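Local coordinates for PAN2-PAN3 deadenylation complex catalytic subunit pan2 (Neurospora crassa, PDB 4CZW), which probably shortens the poly(A) tails of messenger RNAs as the exonuclease of the PAN2-PAN3 deadenylation complex, here as its nuclease domain and a ubiquitin-protease-like domain thought to be inactive, at residues Leu41-Thr46 and Asn365-Arg370; Asn47-Ser52 and Ser118-Asp123; Arg224-Gln229 and Cys303-Asp308. All coordinates share one frame; numbering follows the deposited sequence.

Contact 1. Residues Leu41-Thr46 and Asn365-Arg370; sequences LENNIT and NDFSVR
The side-chain amide of N43 and the carboxylate of D366 carry the polar part of this buried contact, crossing at about a right angle. N43 ND2 donates to D366 OD2 over 2.8 Å, reaching it from above the carboxylate plane (64° out of it), and also donates to the carbonyl of C16. The other oxygen, D366 OD1, accepts from N51 ND2, so both carboxylate oxygens are satisfied. N43 OD1 lies at the edge of the F367 ring, 3.4 Å from F367 CE2, with amide and ring planes 90° apart. D366 sits at the second position of a type II' turn, N365-S368, which joins the antiparallel strands 361-365 and 368-371 of the ubiquitin-protease-like domain; S368 N donates to N365 O over 2.9 Å. An alanine at N43 would remove the shared donor and would probably leave D366 OD2 and the C16 carbonyl less well satisfied. The backbones meet more loosely: L41 N to D366 O is a weak bond of 3.1 Å at 137°, while L41 O, 3.1 Å from F367 N, is too poorly aligned to bond. E42 OE2 is satisfied by a salt bridge with R556 and a hydrogen bond with S99 OG.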
loop_
_atom_site.group_PDB
_atom_site.type_symbol
_atom_site.label_atom_id
_atom_site.label_comp_id
_atom_site.label_asym_id
_atom_site.label_seq_id
_atom_site.Cartn_x
_atom_site.Cartn_y
_atom_site.Cartn_z
ATOM N N LEU A 41 8.160 5.956 1.543
ATOM C CA LEU A 41 7.017 6.210 2.414
ATOM C C LEU A 41 7.427 6.990 3.660
ATOM O O LEU A 41 8.442 6.690 4.286
ATOM C CB LEU A 41 6.346 4.894 2.810
ATOM C CG LEU A 41 5.678 4.117 1.673
ATOM C CD1 LEU A 41 5.218 2.749 2.148
ATOM C CD2 LEU A 41 4.509 4.905 1.102
ATOM N N GLU A 42 6.627 7.991 4.011
ATOM C CA GLU A 42 6.914 8.846 5.158
ATOM C C GLU A 42 6.692 8.094 6.472
ATOM O O GLU A 42 5.831 7.218 6.553
ATOM C CB GLU A 42 6.053 10.109 5.100
ATOM C CG GLU A 42 6.237 10.899 3.812
ATOM C CD GLU A 42 5.247 12.037 3.663
ATOM O OE1 GLU A 42 4.491 12.300 4.621
ATOM O OE2 GLU A 42 5.224 12.666 2.584
ATOM N N ASN A 43 7.470 8.441 7.494
ATOM C CA ASN A 43 7.509 7.661 8.729
ATOM C C ASN A 43 6.996 8.381 9.974
ATOM O O ASN A 43 7.345 8.006 11.095
ATOM C CB ASN A 43 8.942 7.188 8.992
ATOM C CG ASN A 43 9.939 8.333 9.024
ATOM O OD1 ASN A 43 9.566 9.502 8.939
ATOM N ND2 ASN A 43 11.218 7.998 9.150
ATOM N N ASN A 44 6.177 9.409 9.786
ATOM C CA ASN A 44 5.643 10.159 10.917
ATOM C C ASN A 44 4.215 9.750 11.238
ATOM O O ASN A 44 3.410 10.560 11.697
ATOM C CB ASN A 44 5.705 11.653 10.634
ATOM C CG ASN A 44 4.961 12.038 9.371
ATOM O OD1 ASN A 44 4.944 11.292 8.393
ATOM N ND2 ASN A 44 4.337 13.210 9.388
ATOM N N ILE A 45 3.910 8.485 10.986
ATOM C CA ILE A 45 2.566 7.962 11.165
ATOM C C ILE A 45 2.596 6.794 12.144
ATOM O O ILE A 45 3.605 6.102 12.264
ATOM C CB ILE A 45 1.962 7.514 9.814
ATOM C CG1 ILE A 45 2.241 8.567 8.739
ATOM C CG2 ILE A 45 0.466 7.256 9.937
ATOM C CD1 ILE A 45 1.888 8.130 7.336
ATOM N N THR A 46 1.497 6.595 12.865
ATOM C CA THR A 46 1.365 5.444 13.746
ATOM C C THR A 46 1.445 4.167 12.915
ATOM O O THR A 46 0.870 4.098 11.828
ATOM C CB THR A 46 0.041 5.484 14.532
ATOM O OG1 THR A 46 -0.054 6.726 15.241
ATOM C CG2 THR A 46 -0.033 4.335 15.524
ATOM N N ASN A 365 14.704 3.138 2.724
ATOM C CA ASN A 365 14.721 3.585 4.110
ATOM C C ASN A 365 13.696 4.693 4.309
ATOM O O ASN A 365 14.040 5.876 4.303
ATOM C CB ASN A 365 16.119 4.064 4.507
ATOM C CG ASN A 365 16.216 4.441 5.975
ATOM O OD1 ASN A 365 15.300 4.185 6.758
ATOM N ND2 ASN A 365 17.335 5.044 6.356
ATOM N N ASP A 366 12.438 4.291 4.479
ATOM C CA ASP A 366 11.312 5.219 4.543
ATOM C C ASP A 366 11.271 6.103 3.297
ATOM O O ASP A 366 11.179 5.595 2.180
ATOM C CB ASP A 366 11.376 6.068 5.815
ATOM C CG ASP A 366 11.044 5.271 7.062
ATOM O OD1 ASP A 366 10.068 4.492 7.029
ATOM O OD2 ASP A 366 11.759 5.417 8.076
ATOM N N PHE A 367 11.342 7.417 3.482
ATOM C CA PHE A 367 11.287 8.332 2.345
ATOM C C PHE A 367 12.673 8.579 1.755
ATOM O O PHE A 367 12.831 9.378 0.832
ATOM C CB PHE A 367 10.627 9.657 2.742
ATOM C CG PHE A 367 11.262 10.332 3.925
ATOM C CD1 PHE A 367 12.307 11.226 3.754
ATOM C CD2 PHE A 367 10.798 10.091 5.208
ATOM C CE1 PHE A 367 12.888 11.853 4.840
ATOM C CE2 PHE A 367 11.373 10.716 6.298
ATOM C CZ PHE A 367 12.417 11.599 6.113
ATOM N N SER A 368 13.674 7.886 2.288
ATOM C CA SER A 368 15.021 7.944 1.731
ATOM C C SER A 368 15.266 6.741 0.826
ATOM O O SER A 368 15.433 5.617 1.303
ATOM C CB SER A 368 16.067 7.996 2.845
ATOM O OG SER A 368 17.378 8.048 2.311
ATOM N N VAL A 369 15.283 6.982 -0.480
ATOM C CA VAL A 369 15.436 5.912 -1.459
ATOM C C VAL A 369 16.765 6.021 -2.200
ATOM O O VAL A 369 17.149 7.102 -2.646
ATOM C CB VAL A 369 14.282 5.925 -2.478
ATOM C CG1 VAL A 369 14.425 4.776 -3.465
ATOM C CG2 VAL A 369 12.946 5.858 -1.759
ATOM N N ARG A 370 17.460 4.896 -2.331
ATOM C CA ARG A 370 18.773 4.879 -2.962
ATOM C C ARG A 370 19.008 3.568 -3.703
ATOM O O ARG A 370 18.572 2.508 -3.250
ATOM C CB ARG A 370 19.861 5.091 -1.911
ATOM C CG ARG A 370 20.910 6.121 -2.281
ATOM C CD ARG A 370 21.679 6.563 -1.046
ATOM N NE ARG A 370 21.379 7.942 -0.674
ATOM C CZ ARG A 370 20.302 8.317 0.010
ATOM N NH1 ARG A 370 19.411 7.414 0.397
ATOM N NH2 ARG A 370 20.113 9.596 0.304
#

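Contact 2. Residues Asn47-Ser52 and Ser118-Asp123; sequences NSYANS and SGVLED
This is a polar, buried loop-to-loop contact, in which the turn leading into helix 51-58 meets the irregular segment between helices 103-109 and 130-149. Three hydrogen bonds support this, two of them a reciprocal pair between N47 and E122. E122 N donates to N47 OD1 over 2.9 Å, nearly straight (170°) and in the plane of the amide carbonyl. In return N47 N donates to E122 OE2, also 2.9 Å and straight at 173°, though it meets the carboxylate from above its plane. Each residue thus gives a backbone N-H and takes one with its side chain. The glutamate reaches N47 because CG stands between its backbone N and carbonyl carbon (chi1 66°) and the chain runs extended beyond it. The segment N47-S52 aligns with the cysteine box of ubiquitin-specific proteases, where S48 probably takes the place of the nucleophilic cysteine, consistent with a domain predicted to be inactive. Y49, next in the chain, leaves its backbone toward the 118-123 segment, and its hydroxyl donates to V120 O over 2.5 Å. The carbonyl oxygen lies at the ring edge, near the ring plane, whereas the hydroxyl stands somewhat above the carbonyl plane. Y49 also packs on L133 and L137 of helix 130-149. Carbon atoms pack round these polar groups: L121 CD2 rests 3.5 Å from N47 ND2, crossing the asparagine obliquely, and V120 CB approaches Y49 OH at 3.6 Å.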
loop_
_atom_site.group_PDB
_atom_site.type_symbol
_atom_site.label_atom_id
_atom_site.label_comp_id
_atom_site.label_asym_id
_atom_site.label_seq_id
_atom_site.Cartn_x
_atom_site.Cartn_y
_atom_site.Cartn_z
ATOM N N ASN A 47 2.172 3.175 13.426
ATOM C CA ASN A 47 2.383 1.904 12.734
ATOM C C ASN A 47 3.086 2.080 11.389
ATOM O O ASN A 47 2.796 1.362 10.432
ATOM C CB ASN A 47 1.052 1.171 12.532
ATOM C CG ASN A 47 0.307 0.944 13.833
ATOM O OD1 ASN A 47 0.903 0.589 14.849
ATOM N ND2 ASN A 47 -1.004 1.152 13.808
ATOM N N SER A 48 4.016 3.028 11.323
ATOM C CA SER A 48 4.760 3.288 10.094
ATOM C C SER A 48 5.855 2.249 9.872
ATOM O O SER A 48 6.612 2.330 8.904
ATOM C CB SER A 48 5.369 4.691 10.117
ATOM O OG SER A 48 6.241 4.852 11.223
ATOM N N TYR A 49 5.934 1.272 10.771
ATOM C CA TYR A 49 6.857 0.155 10.615
ATOM C C TYR A 49 6.481 -0.661 9.383
ATOM O O TYR A 49 7.297 -1.402 8.837
ATOM C CB TYR A 49 6.852 -0.736 11.862
ATOM C CG TYR A 49 5.577 -1.539 12.043
ATOM C CD1 TYR A 49 4.503 -1.025 12.757
ATOM C CD2 TYR A 49 5.454 -2.815 11.504
ATOM C CE1 TYR A 49 3.339 -1.755 12.924
ATOM C CE2 TYR A 49 4.294 -3.550 11.662
ATOM C CZ TYR A 49 3.242 -3.018 12.374
ATOM O OH TYR A 49 2.089 -3.751 12.534
ATOM N N ALA A 50 5.230 -0.511 8.961
ATOM C CA ALA A 50 4.674 -1.262 7.843
ATOM C C ALA A 50 5.281 -0.868 6.500
ATOM O O ALA A 50 5.146 -1.600 5.520
ATOM C CB ALA A 50 3.167 -1.078 7.799
ATOM N N ASN A 51 5.942 0.287 6.465
ATOM C CA ASN A 51 6.485 0.842 5.227
ATOM C C ASN A 51 7.357 -0.134 4.445
ATOM O O ASN A 51 7.174 -0.307 3.241
ATOM C CB ASN A 51 7.288 2.110 5.524
ATOM C CG ASN A 51 6.407 3.283 5.907
ATOM O OD1 ASN A 51 5.215 3.305 5.600
ATOM N ND2 ASN A 51 6.993 4.271 6.572
ATOM N N SER A 52 8.298 -0.770 5.135
ATOM C CA SER A 52 9.207 -1.717 4.498
ATOM C C SER A 52 8.450 -2.892 3.893
ATOM O O SER A 52 8.771 -3.350 2.797
ATOM C CB SER A 52 10.242 -2.226 5.502
ATOM O OG SER A 52 10.937 -1.150 6.103
ATOM N N SER A 118 -3.571 -9.280 17.494
ATOM C CA SER A 118 -2.638 -9.956 16.601
ATOM C C SER A 118 -1.242 -9.349 16.677
ATOM O O SER A 118 -0.339 -9.754 15.944
ATOM C CB SER A 118 -3.147 -9.913 15.160
ATOM O OG SER A 118 -4.406 -10.554 15.044
ATOM N N GLY A 119 -1.070 -8.375 17.566
ATOM C CA GLY A 119 0.219 -7.741 17.767
ATOM C C GLY A 119 0.714 -6.980 16.553
ATOM O O GLY A 119 1.884 -7.080 16.181
ATOM N N VAL A 120 -0.178 -6.214 15.933
ATOM C CA VAL A 120 0.168 -5.447 14.743
ATOM C C VAL A 120 0.013 -3.948 14.982
ATOM O O VAL A 120 0.271 -3.136 14.093
ATOM C CB VAL A 120 -0.697 -5.860 13.537
ATOM C CG1 VAL A 120 -0.479 -7.328 13.209
ATOM C CG2 VAL A 120 -2.165 -5.585 13.818
ATOM N N LEU A 121 -0.410 -3.587 16.190
ATOM C CA LEU A 121 -0.562 -2.185 16.565
ATOM C C LEU A 121 0.470 -1.810 17.626
ATOM O O LEU A 121 0.411 -2.296 18.755
ATOM C CB LEU A 121 -1.980 -1.915 17.071
ATOM C CG LEU A 121 -3.113 -2.302 16.116
ATOM C CD1 LEU A 121 -4.470 -2.066 16.761
ATOM C CD2 LEU A 121 -3.000 -1.539 14.803
ATOM N N GLU A 122 1.402 -0.935 17.258
ATOM C CA GLU A 122 2.562 -0.628 18.094
ATOM C C GLU A 122 2.207 -0.012 19.448
ATOM O O GLU A 122 3.043 0.035 20.350
ATOM C CB GLU A 122 3.515 0.307 17.342
ATOM C CG GLU A 122 2.947 1.690 17.055
ATOM C CD GLU A 122 3.882 2.541 16.216
ATOM O OE1 GLU A 122 4.964 2.043 15.838
ATOM O OE2 GLU A 122 3.535 3.707 15.932
ATOM N N ASP A 123 0.972 0.459 19.592
ATOM C CA ASP A 123 0.527 1.054 20.847
ATOM C C ASP A 123 -0.131 0.023 21.758
ATOM O O ASP A 123 -0.174 0.196 22.976
ATOM C CB ASP A 123 -0.443 2.207 20.580
ATOM C CG ASP A 123 0.224 3.385 19.896
ATOM O OD1 ASP A 123 1.446 3.563 20.077
ATOM O OD2 ASP A 123 -0.476 4.132 19.182
#

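Contact 3. Residues Arg224-Gln229 and Cys303-Asp308; sequences RITFSQ and CYEGDD
E305 OE1 is gripped by two donors, both from S228. The hydroxyl S228 OG donates over 2.7 Å onto the anti lone pair, the one facing away from OE2, while S228 N donates over 2.9 Å at a bent 130° and from above the carboxylate plane. For both to converge on one oxygen, OG stands beside the backbone N of S228 (chi1 -61°), and the glutamate leaves its backbone with CG between the backbone N and the carbonyl carbon (chi1 67°) before running out extended. The second oxygen is reached through a water that accepts from F227 N (2.8 Å) and donates to E305 OE2 (2.5 Å). The carboxylate therefore lies at the N-terminal end of helix 227-235, opened by a capping box in which T226 N donates to Q229 OE1 (3.1 Å) and Q229 N gives T226 OG1 a weak bond (3.3 Å). Beside the polar cluster C303, its SG anti to the backbone N, sets that sulfur 3.5 Å from S228 OG. The contact thus fastens the first turn of the helix to the C303-E305 strand segment in the ubiquitin-protease-like domain, with P289 touching both F227 and E305. Two serine donors, a water and the positive end of the helix dipole would be expected to favour negative charge on this group, so E305 is probably ionised.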
loop_
_atom_site.group_PDB
_atom_site.type_symbol
_atom_site.label_atom_id
_atom_site.label_comp_id
_atom_site.label_asym_id
_atom_site.label_seq_id
_atom_site.Cartn_x
_atom_site.Cartn_y
_atom_site.Cartn_z
ATOM N N ARG A 224 28.529 -25.623 6.699
ATOM C CA ARG A 224 27.960 -25.687 5.354
ATOM C C ARG A 224 26.438 -25.795 5.383
ATOM O O ARG A 224 25.846 -26.579 4.642
ATOM C CB ARG A 224 28.559 -26.857 4.567
ATOM C CG ARG A 224 30.026 -26.673 4.211
ATOM C CD ARG A 224 30.537 -27.811 3.343
ATOM N NE ARG A 224 31.908 -27.580 2.894
ATOM C CZ ARG A 224 32.591 -28.413 2.117
ATOM N NH1 ARG A 224 32.034 -29.540 1.698
ATOM N NH2 ARG A 224 33.833 -28.119 1.757
ATOM N N ILE A 225 25.814 -25.002 6.246
ATOM C CA ILE A 225 24.361 -24.931 6.313
ATOM C C ILE A 225 23.851 -23.937 5.275
ATOM O O ILE A 225 24.222 -22.764 5.299
ATOM C CB ILE A 225 23.875 -24.511 7.712
ATOM C CG1 ILE A 225 24.680 -25.228 8.797
ATOM C CG2 ILE A 225 22.385 -24.784 7.864
ATOM C CD1 ILE A 225 24.344 -24.780 10.203
ATOM N N THR A 226 23.006 -24.407 4.364
ATOM C CA THR A 226 22.524 -23.565 3.274
ATOM C C THR A 226 21.116 -23.038 3.534
ATOM O O THR A 226 20.404 -23.538 4.406
ATOM C CB THR A 226 22.530 -24.323 1.935
ATOM O OG1 THR A 226 21.582 -25.396 1.982
ATOM C CG2 THR A 226 23.913 -24.886 1.649
ATOM N N PHE A 227 20.725 -22.022 2.769
ATOM C CA PHE A 227 19.396 -21.431 2.883
ATOM C C PHE A 227 18.322 -22.410 2.423
ATOM O O PHE A 227 17.210 -22.419 2.949
ATOM C CB PHE A 227 19.317 -20.135 2.070
ATOM C CG PHE A 227 17.938 -19.537 2.014
ATOM C CD1 PHE A 227 17.445 -18.797 3.076
ATOM C CD2 PHE A 227 17.139 -19.706 0.893
ATOM C CE1 PHE A 227 16.179 -18.245 3.026
ATOM C CE2 PHE A 227 15.872 -19.157 0.838
ATOM C CZ PHE A 227 15.392 -18.425 1.905
ATOM N N SER A 228 18.665 -23.230 1.433
ATOM C CA SER A 228 17.745 -24.230 0.906
ATOM C C SER A 228 17.375 -25.251 1.978
ATOM O O SER A 228 16.234 -25.709 2.046
ATOM C CB SER A 228 18.358 -24.934 -0.307
ATOM O OG SER A 228 18.621 -24.014 -1.352
ATOM N N GLN A 229 18.349 -25.598 2.814
ATOM C CA GLN A 229 18.129 -26.541 3.904
ATOM C C GLN A 229 17.277 -25.924 5.008
ATOM O O GLN A 229 16.433 -26.596 5.603
ATOM C CB GLN A 229 19.466 -27.016 4.474
ATOM C CG GLN A 229 20.280 -27.874 3.519
ATOM C CD GLN A 229 21.707 -28.077 3.990
ATOM O OE1 GLN A 229 22.185 -27.371 4.879
ATOM N NE2 GLN A 229 22.395 -29.044 3.395
ATOM N N CYS A 303 14.569 -28.160 -1.774
ATOM C CA CYS A 303 14.970 -26.851 -2.275
ATOM C C CYS A 303 16.421 -26.849 -2.750
ATOM O O CYS A 303 17.287 -27.472 -2.135
ATOM C CB CYS A 303 14.770 -25.786 -1.196
ATOM S SG CYS A 303 15.095 -24.096 -1.748
ATOM N N TYR A 304 16.680 -26.143 -3.847
ATOM C CA TYR A 304 18.024 -26.074 -4.411
ATOM C C TYR A 304 18.413 -24.639 -4.755
ATOM O O TYR A 304 17.554 -23.801 -5.031
ATOM C CB TYR A 304 18.128 -26.959 -5.654
ATOM C CG TYR A 304 17.682 -28.384 -5.424
ATOM C CD1 TYR A 304 18.533 -29.314 -4.842
ATOM C CD2 TYR A 304 16.409 -28.799 -5.789
ATOM C CE1 TYR A 304 18.129 -30.618 -4.629
ATOM C CE2 TYR A 304 15.996 -30.101 -5.580
ATOM C CZ TYR A 304 16.858 -31.005 -5.001
ATOM O OH TYR A 304 16.450 -32.303 -4.791
ATOM N N GLU A 305 19.714 -24.366 -4.740
ATOM C CA GLU A 305 20.223 -23.030 -5.025
ATOM C C GLU A 305 21.596 -23.095 -5.687
ATOM O O GLU A 305 22.263 -24.130 -5.650
ATOM C CB GLU A 305 20.301 -22.204 -3.740
ATOM C CG GLU A 305 21.328 -22.716 -2.743
ATOM C CD GLU A 305 21.302 -21.957 -1.431
ATOM O OE1 GLU A 305 20.287 -22.050 -0.710
ATOM O OE2 GLU A 305 22.295 -21.267 -1.121
ATOM N N GLY A 306 22.011 -21.986 -6.292
ATOM C CA GLY A 306 23.319 -21.892 -6.914
ATOM C C GLY A 306 23.508 -22.842 -8.081
ATOM O O GLY A 306 22.586 -23.072 -8.863
ATOM N N ASP A 307 24.714 -23.393 -8.197
ATOM C CA ASP A 307 25.032 -24.334 -9.264
ATOM C C ASP A 307 24.278 -25.646 -9.083
ATOM O O ASP A 307 23.981 -26.341 -10.055
ATOM C CB ASP A 307 26.538 -24.598 -9.317
ATOM C CG ASP A 307 27.342 -23.344 -9.602
ATOM O OD1 ASP A 307 26.801 -22.425 -10.252
ATOM O OD2 ASP A 307 28.514 -23.280 -9.177
ATOM N N ASP A 308 23.974 -25.978 -7.832
ATOM C CA ASP A 308 23.212 -27.180 -7.517
ATOM C C ASP A 308 21.818 -27.103 -8.132
ATOM O O ASP A 308 21.249 -28.116 -8.541
ATOM C CB ASP A 308 23.117 -27.372 -6.002
ATOM C CG ASP A 308 22.413 -28.657 -5.619
ATOM O OD1 ASP A 308 22.512 -29.641 -6.381
ATOM O OD2 ASP A 308 21.760 -28.684 -4.554
HETATM O O HOH W 1 22.661 -20.721 1.246
#

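All three contacts lie in the ubiquitin-protease-like domain, which serves as a structural scaffold in the complex. Contacts 1 and 2 are neighbours, their centres about 14 Å apart, and consecutive in their first segments. N51 of helix 51-58, in contact 2, links them: its ND2 bonds both E42 O and D366 OD1 of contact 1. Contact 3 is remote, its centre about 34 Å from that of contact 1 and about 32 Å from that of contact 2. Contacts 1 and 3 nevertheless reach the same mixed sheet, through strands 368-371 and 300-305. Along the chain, contact 2 closes before contact 3 opens, and contact 1 spans both, joining segments more than 300 residues apart in sequence.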